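Local coordinates for protein ADP-ribosylglycohydrolase (Thermus thermophilus, PDB 2YZW) that belongs to the all-helical ADP-ribosylglycohydrolase family and, in this model, holds two gadolinium ions in a cluster of acidic side chains, at residues V20-G25 with G53-D58; Q27-P32 with D251-G256. All blocks are in the same frame, centred on the assembly; numbering follows the deposited sequence.

In the fold
Contact 1 and contact 2 build the two halves of one binuclear metal site, with centres about 10 Å apart on the same side of the chain's centre. Contact 1 sets helix 5-26 against the start of helix 57-72 and is held by hydrogen bonding to a second-shell aspartate, D22. Contact 2 joins the loop after helix 5-26 to the start of helix 252-267; here no hydrogen bond crosses, and metal coordination does the work. Contact 2 is buried, contact 1 only partly so. D253 ties them together by sharing the chain C ion with T56, D57 and D58, while D58 OD2 probably hydrogen-bonds T254 OG1.

Contact 1 (V20-G25 with G53-D58); sequences VGDALG and GFWTDD. With GD3 (gadolinium ion), chain C.
D22 holds CG anti to the backbone N (chi1 -178°), which carries its carboxylate off helix 5-26 to T56, whose own chi1 of 72° places OG1 between the backbone N and the carbonyl carbon, facing both D22 and the metal. The two residues meet twice. T56 N donates to D22 OD2 at 2.8 Å in a nearly straight bond (165°), arriving from above the carboxylate plane, and T56 OG1 sits 2.8 Å from D22 OD1. D22 OD2 is also hydrogen-bonded to T59 OG1, so this second-shell carboxylate grips the first turn of helix 57-72 and positions T56.

Next to it the backbones come close. A23 CB rests 3.5 Å from F54 O, and one water donates to both A23 O and F54 O, linking helix and loop. W55 turns its indole away toward H281, whose carbonyl O accepts from NE1; its CB comes nearest to D22, 3.2 Å from OD2, which stands obliquely to the ring.

Starting with T56, the N-cap residue, three consecutive residues bind the chain C gadolinium: T56 OG1 at 2.6 Å, D57 OD2 at 2.2 Å and D58 OD1 at 2.3 Å. D253 and two waters complete the shell, and D58 OD2 probably hydrogen-bonds T254 OG1. This Thr-Asp-Asp run at a helix start is consistent with the binuclear metal site of the ADP-ribosylglycohydrolase family.

Contact 2 (Q27-P32 with D251-G256); sequences QVEGLP and DADTVG. With GD3 (gadolinium ion), chain B; GD3 (gadolinium ion), chain C.
E29 lays its carboxylate obliquely across that of D253, the two planes 57° apart and E29 OE2 only 2.7 Å from D253 OD2. Two carboxylate oxygens come this near because both bind the chain B gadolinium, whose charge would offset their repulsion: it binds E29 OE2 at 2.3 Å and D253 OD2 at 2.5 Å. D251 OD1 joins the same ion at 2.2 Å, and T254 OG1 adds a longer bond of 2.7 Å. Two waters bind it as well.

E29 gets there by stretching out. Its CG is trans to the backbone N (chi1 176°) and the chain stays extended beyond it, carrying OE2 from the loop to the metal. D253 behaves differently: its chi1 of 65° folds the carboxylate back close to the helix start, where OD2 also accepts a weak bond from T254 N. Its other oxygen, OD1, binds the chain C ion at 2.3 Å, which makes D253 a bridge between the two metals; one of the waters bridges them too. D251, at the N-cap, has its second oxygen, OD2, held by N128 ND2.

Behind the acidic face the contact turns apolar, with V28 CG2 against A252 CB at 3.9 Å. V28 to L31 form a type II turn with G30 at positive phi, and G30 and L31 make backbone hydrogen bonds with G250, just ahead of the helix.

The loop thus lies across the N-terminal end of helix 252-267. D253 packs on D22 and A26 of helix 5-26, while V255 faces T224 and A227 of helix 221-234; there are no strands in the neighbourhood.

Contact 1 (V20-G25 with G53-D58)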
ATOM      1  N   VAL A  20       4.842   7.563  -4.299  1.00  6.36           N
ATOM      2  CA  VAL A  20       6.284   7.696  -4.471  1.00  6.21           C
ATOM      3  C   VAL A  20       6.928   6.312  -4.584  1.00  6.23           C
ATOM      4  O   VAL A  20       7.787   6.089  -5.437  1.00  7.32           O
ATOM      5  CB  VAL A  20       6.909   8.475  -3.294  1.00  7.52           C
ATOM      6  CG1 VAL A  20       8.424   8.361  -3.326  1.00  8.54           C
ATOM      7  CG2 VAL A  20       6.485   9.949  -3.372  1.00  8.07           C
ATOM      8  N   GLY A  21       6.499   5.385  -3.728  1.00  6.25           N
ATOM      9  CA  GLY A  21       7.046   4.039  -3.755  1.00  5.79           C
ATOM     10  C   GLY A  21       6.682   3.296  -5.027  1.00  6.45           C
ATOM     11  O   GLY A  21       7.485   2.546  -5.574  1.00  6.30           O
ATOM     12  N   ASP A  22       5.456   3.505  -5.490  1.00  6.47           N
ATOM     13  CA  ASP A  22       4.965   2.878  -6.709  1.00  6.38           C
ATOM     14  C   ASP A  22       5.811   3.365  -7.892  1.00  7.55           C
ATOM     15  O   ASP A  22       6.346   2.559  -8.656  1.00  7.59           O
ATOM     16  CB  ASP A  22       3.486   3.249  -6.888  1.00  6.81           C
ATOM     17  CG  ASP A  22       2.839   2.607  -8.113  1.00  5.91           C
ATOM     18  OD1 ASP A  22       3.440   1.720  -8.755  1.00  8.15           O
ATOM     19  OD2 ASP A  22       1.694   2.996  -8.422  1.00  7.22           O
ATOM     20  N   ALA A  23       5.959   4.680  -8.015  1.00  7.04           N
ATOM     21  CA  ALA A  23       6.735   5.269  -9.111  1.00  7.41           C
ATOM     22  C   ALA A  23       8.206   4.846  -9.081  1.00  7.49           C
ATOM     23  O   ALA A  23       8.773   4.465 -10.109  1.00  8.40           O
ATOM     24  CB  ALA A  23       6.627   6.793  -9.063  1.00  8.30           C
ATOM     25  N   LEU A  24       8.826   4.913  -7.908  1.00  7.65           N
ATOM     26  CA  LEU A  24      10.234   4.531  -7.780  1.00  8.55           C
ATOM     27  C   LEU A  24      10.465   3.053  -8.069  1.00  8.09           C
ATOM     28  O   LEU A  24      11.345   2.699  -8.849  1.00  8.31           O
ATOM     29  CB  LEU A  24      10.757   4.853  -6.377  1.00 10.59           C
ATOM     30  CG  LEU A  24      11.054   6.320  -6.063  1.00 11.21           C
ATOM     31  CD1 LEU A  24      11.429   6.465  -4.592  1.00 11.32           C
ATOM     32  CD2 LEU A  24      12.191   6.809  -6.957  1.00 14.13           C
ATOM     33  N   GLY A  25       9.667   2.196  -7.436  1.00  7.53           N
ATOM     34  CA  GLY A  25       9.811   0.763  -7.622  1.00  8.60           C
ATOM     35  C   GLY A  25       9.531   0.299  -9.039  1.00  6.86           C
ATOM     36  O   GLY A  25      10.123  -0.670  -9.509  1.00  7.44           O
ATOM     37  N   GLY A  53       8.477   9.976 -12.132  1.00 11.38           N
ATOM     38  CA  GLY A  53       7.367  10.310 -11.254  1.00 11.29           C
ATOM     39  C   GLY A  53       6.022   9.695 -11.592  1.00 10.28           C
ATOM     40  O   GLY A  53       5.037   9.959 -10.906  1.00 11.76           O
ATOM     41  N   PHE A  54       5.956   8.890 -12.645  1.00 11.22           N
ATOM     42  CA  PHE A  54       4.693   8.257 -13.003  1.00 12.02           C
ATOM     43  C   PHE A  54       4.531   6.926 -12.288  1.00 11.60           C
ATOM     44  O   PHE A  54       5.430   6.089 -12.297  1.00 12.03           O
ATOM     45  CB  PHE A  54       4.589   8.051 -14.519  1.00 12.63           C
ATOM     46  CG  PHE A  54       3.955   9.209 -15.241  1.00 13.16           C
ATOM     47  CD1 PHE A  54       4.518  10.480 -15.176  1.00 13.93           C
ATOM     48  CD2 PHE A  54       2.785   9.031 -15.970  1.00 14.07           C
ATOM     49  CE1 PHE A  54       3.925  11.562 -15.827  1.00 16.16           C
ATOM     50  CE2 PHE A  54       2.182  10.108 -16.627  1.00 15.78           C
ATOM     51  CZ  PHE A  54       2.754  11.374 -16.554  1.00 14.81           C
ATOM     52  N   TRP A  55       3.377   6.747 -11.660  1.00 11.79           N
ATOM     53  CA  TRP A  55       3.077   5.519 -10.937  1.00 11.06           C
ATOM     54  C   TRP A  55       2.265   4.547 -11.797  1.00 11.64           C
ATOM     55  O   TRP A  55       2.089   4.770 -12.996  1.00 13.68           O
ATOM     56  CB  TRP A  55       2.338   5.852  -9.637  1.00 10.37           C
ATOM     57  CG  TRP A  55       1.598   7.146  -9.694  1.00  9.28           C
ATOM     58  CD1 TRP A  55       2.038   8.366  -9.258  1.00 10.57           C
ATOM     59  CD2 TRP A  55       0.293   7.359 -10.236  1.00  9.15           C
ATOM     60  NE1 TRP A  55       1.082   9.325  -9.496  1.00  8.97           N
ATOM     61  CE2 TRP A  55       0.001   8.732 -10.096  1.00 10.05           C
ATOM     62  CE3 TRP A  55      -0.661   6.520 -10.830  1.00  9.54           C
ATOM     63  CZ2 TRP A  55      -1.206   9.289 -10.528  1.00 10.29           C
ATOM     64  CZ3 TRP A  55      -1.863   7.074 -11.261  1.00 12.78           C
ATOM     65  CH2 TRP A  55      -2.122   8.448 -11.105  1.00 11.08           C
ATOM     66  N   THR A  56       1.765   3.475 -11.189  1.00 10.43           N
ATOM     67  CA  THR A  56       1.029   2.464 -11.938  1.00 10.12           C
ATOM     68  C   THR A  56      -0.343   2.130 -11.356  1.00  9.51           C
ATOM     69  O   THR A  56      -0.973   2.975 -10.723  1.00  9.09           O
ATOM     70  CB  THR A  56       1.870   1.177 -12.043  1.00 10.78           C
ATOM     71  OG1 THR A  56       1.917   0.525 -10.768  1.00 10.33           O
ATOM     72  CG2 THR A  56       3.296   1.524 -12.469  1.00 12.59           C
ATOM     73  N   ASP A  57      -0.801   0.897 -11.574  1.00  9.51           N
ATOM     74  CA  ASP A  57      -2.110   0.476 -11.084  1.00  9.98           C
ATOM     75  C   ASP A  57      -2.230   0.546  -9.568  1.00  8.79           C
ATOM     76  O   ASP A  57      -3.326   0.739  -9.031  1.00  8.94           O
ATOM     77  CB  ASP A  57      -2.446  -0.948 -11.563  1.00 11.39           C
ATOM     78  CG  ASP A  57      -1.496  -1.997 -11.016  1.00 11.84           C
ATOM     79  OD1 ASP A  57      -1.962  -3.094 -10.638  1.00 13.33           O
ATOM     80  OD2 ASP A  57      -0.280  -1.731 -10.978  1.00 12.83           O
ATOM     81  N   ASP A  58      -1.107   0.391  -8.875  1.00  7.67           N
ATOM     82  CA  ASP A  58      -1.112   0.438  -7.420  1.00  8.74           C
ATOM     83  C   ASP A  58      -1.748   1.748  -6.959  1.00  8.54           C
ATOM     84  O   ASP A  58      -2.708   1.751  -6.191  1.00  8.31           O
ATOM     85  CB  ASP A  58       0.319   0.349  -6.881  1.00  8.66           C
ATOM     86  CG  ASP A  58       1.061  -0.873  -7.386  1.00 12.98           C
ATOM     87  OD1 ASP A  58       1.204  -1.021  -8.622  1.00 11.04           O
ATOM     88  OD2 ASP A  58       1.511  -1.683  -6.545  1.00 11.77           O
TER
HETATM   89 GD   GD3 C 502       1.900  -2.066 -10.581  1.00 12.72          GD
HETATM   90  O   HOH W   1       8.148   5.554 -12.580  1.00 13.88           O
HETATM   91  O   HOH W   2       3.447  -3.737 -11.160  1.00 11.06           O
HETATM   92  O   HOH W   3       1.193  -4.013 -11.867  1.00 12.01           O

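Contact 2 (Q27-P32 with D251-G256)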
ATOM      1  N   GLN A  27      10.484   1.492 -11.632  1.00  8.10           N
ATOM      2  CA  GLN A  27      11.693   1.638 -12.431  1.00  9.54           C
ATOM      3  C   GLN A  27      12.494   0.344 -12.514  1.00 10.54           C
ATOM      4  O   GLN A  27      13.180   0.096 -13.505  1.00 10.89           O
ATOM      5  CB  GLN A  27      12.573   2.749 -11.847  1.00  9.98           C
ATOM      6  CG  GLN A  27      11.876   4.097 -11.806  1.00 12.12           C
ATOM      7  CD  GLN A  27      12.710   5.195 -11.161  1.00 13.36           C
ATOM      8  OE1 GLN A  27      12.216   6.297 -10.929  1.00 14.78           O
ATOM      9  NE2 GLN A  27      13.974   4.902 -10.875  1.00 13.63           N
ATOM     10  N   VAL A  28      12.404  -0.485 -11.479  1.00  9.38           N
ATOM     11  CA  VAL A  28      13.153  -1.737 -11.463  1.00 11.36           C
ATOM     12  C   VAL A  28      12.319  -2.984 -11.201  1.00 10.64           C
ATOM     13  O   VAL A  28      12.858  -4.024 -10.815  1.00 11.73           O
ATOM     14  CB  VAL A  28      14.287  -1.687 -10.417  1.00 10.93           C
ATOM     15  CG1 VAL A  28      15.317  -0.642 -10.823  1.00 12.17           C
ATOM     16  CG2 VAL A  28      13.716  -1.360  -9.044  1.00 12.33           C
ATOM     17  N   GLU A  29      11.010  -2.898 -11.410  1.00 10.86           N
ATOM     18  CA  GLU A  29      10.162  -4.059 -11.186  1.00 11.32           C
ATOM     19  C   GLU A  29      10.544  -5.185 -12.146  1.00 11.99           C
ATOM     20  O   GLU A  29      10.817  -4.947 -13.325  1.00 13.32           O
ATOM     21  CB  GLU A  29       8.680  -3.704 -11.362  1.00 12.20           C
ATOM     22  CG  GLU A  29       7.754  -4.917 -11.238  1.00 15.94           C
ATOM     23  CD  GLU A  29       6.282  -4.549 -11.149  1.00 15.69           C
ATOM     24  OE1 GLU A  29       5.840  -3.681 -11.928  1.00 14.85           O
ATOM     25  OE2 GLU A  29       5.560  -5.141 -10.308  1.00 16.90           O
ATOM     26  N   GLY A  30      10.584  -6.407 -11.624  1.00 12.32           N
ATOM     27  CA  GLY A  30      10.927  -7.555 -12.446  1.00 13.50           C
ATOM     28  C   GLY A  30      12.410  -7.883 -12.491  1.00 15.49           C
ATOM     29  O   GLY A  30      12.800  -8.929 -13.017  1.00 16.73           O
ATOM     30  N   LEU A  31      13.242  -7.001 -11.945  1.00 13.67           N
ATOM     31  CA  LEU A  31      14.687  -7.224 -11.939  1.00 13.71           C
ATOM     32  C   LEU A  31      15.149  -7.954 -10.687  1.00 14.60           C
ATOM     33  O   LEU A  31      14.771  -7.593  -9.574  1.00 13.02           O
ATOM     34  CB  LEU A  31      15.434  -5.892 -12.033  1.00 13.26           C
ATOM     35  CG  LEU A  31      15.202  -5.040 -13.279  1.00 14.82           C
ATOM     36  CD1 LEU A  31      15.966  -3.728 -13.152  1.00 13.66           C
ATOM     37  CD2 LEU A  31      15.649  -5.801 -14.511  1.00 15.84           C
ATOM     38  N   PRO A  32      15.982  -8.993 -10.851  1.00 14.75           N
ATOM     39  CA  PRO A  32      16.467  -9.735  -9.684  1.00 15.80           C
ATOM     40  C   PRO A  32      17.330  -8.855  -8.793  1.00 15.86           C
ATOM     41  O   PRO A  32      18.081  -8.009  -9.276  1.00 16.32           O
ATOM     42  CB  PRO A  32      17.268 -10.875 -10.308  1.00 16.01           C
ATOM     43  CG  PRO A  32      16.572 -11.100 -11.607  1.00 16.70           C
ATOM     44  CD  PRO A  32      16.349  -9.687 -12.096  1.00 14.10           C
ATOM     45  N   ASP A 251       8.817  -7.492  -7.244  1.00  9.51           N
ATOM     46  CA  ASP A 251       7.606  -6.674  -7.256  1.00  9.23           C
ATOM     47  C   ASP A 251       7.970  -5.379  -6.532  1.00  8.91           C
ATOM     48  O   ASP A 251       7.412  -5.053  -5.483  1.00  8.23           O
ATOM     49  CB  ASP A 251       6.478  -7.397  -6.513  1.00  8.71           C
ATOM     50  CG  ASP A 251       5.109  -6.841  -6.848  1.00 11.36           C
ATOM     51  OD1 ASP A 251       5.047  -5.746  -7.439  1.00 10.51           O
ATOM     52  OD2 ASP A 251       4.096  -7.497  -6.525  1.00 12.34           O
ATOM     53  N   ALA A 252       8.907  -4.639  -7.114  1.00  7.83           N
ATOM     54  CA  ALA A 252       9.403  -3.411  -6.505  1.00  6.04           C
ATOM     55  C   ALA A 252       8.421  -2.254  -6.374  1.00  6.20           C
ATOM     56  O   ALA A 252       8.476  -1.511  -5.392  1.00  7.63           O
ATOM     57  CB  ALA A 252      10.661  -2.942  -7.241  1.00  6.40           C
ATOM     58  N   ASP A 253       7.532  -2.079  -7.344  1.00  6.78           N
ATOM     59  CA  ASP A 253       6.598  -0.969  -7.238  1.00  7.18           C
ATOM     60  C   ASP A 253       5.612  -1.187  -6.098  1.00  5.65           C
ATOM     61  O   ASP A 253       5.268  -0.250  -5.387  1.00  5.50           O
ATOM     62  CB  ASP A 253       5.849  -0.727  -8.563  1.00  9.76           C
ATOM     63  CG  ASP A 253       4.925  -1.875  -8.968  1.00  9.50           C
ATOM     64  OD1 ASP A 253       3.941  -1.581  -9.679  1.00  9.43           O
ATOM     65  OD2 ASP A 253       5.162  -3.051  -8.624  1.00  8.32           O
ATOM     66  N   THR A 254       5.183  -2.430  -5.909  1.00  7.57           N
ATOM     67  CA  THR A 254       4.218  -2.727  -4.857  1.00  8.09           C
ATOM     68  C   THR A 254       4.864  -2.785  -3.468  1.00  8.88           C
ATOM     69  O   THR A 254       4.279  -2.329  -2.484  1.00  8.70           O
ATOM     70  CB  THR A 254       3.471  -4.029  -5.175  1.00  8.23           C
ATOM     71  OG1 THR A 254       2.969  -3.955  -6.519  1.00  9.28           O
ATOM     72  CG2 THR A 254       2.294  -4.220  -4.225  1.00  9.37           C
ATOM     73  N   VAL A 255       6.069  -3.338  -3.378  1.00  6.50           N
ATOM     74  CA  VAL A 255       6.756  -3.369  -2.092  1.00  6.57           C
ATOM     75  C   VAL A 255       7.035  -1.906  -1.736  1.00  5.65           C
ATOM     76  O   VAL A 255       6.897  -1.487  -0.587  1.00  6.72           O
ATOM     77  CB  VAL A 255       8.082  -4.157  -2.180  1.00  6.09           C
ATOM     78  CG1 VAL A 255       8.950  -3.885  -0.953  1.00  8.96           C
ATOM     79  CG2 VAL A 255       7.781  -5.645  -2.276  1.00  6.49           C
ATOM     80  N   GLY A 256       7.415  -1.125  -2.739  1.00  4.85           N
ATOM     81  CA  GLY A 256       7.682   0.279  -2.500  1.00  6.90           C
ATOM     82  C   GLY A 256       6.434   1.024  -2.048  1.00  6.35           C
ATOM     83  O   GLY A 256       6.504   1.881  -1.168  1.00  6.51           O
TER
HETATM   84 GD   GD3 B 501       3.674  -4.969  -8.975  1.00 15.53          GD
HETATM   85 GD   GD3 C 502       1.900  -2.066 -10.581  1.00 12.72          GD
HETATM   86  O   HOH W   4       4.177  -7.372  -9.522  1.00 15.05           O
HETATM   87  O   HOH W   2       3.447  -3.737 -11.160  1.00 11.06           O
HETATM   88  O   HOH W   3       1.193  -4.013 -11.867  1.00 12.01           O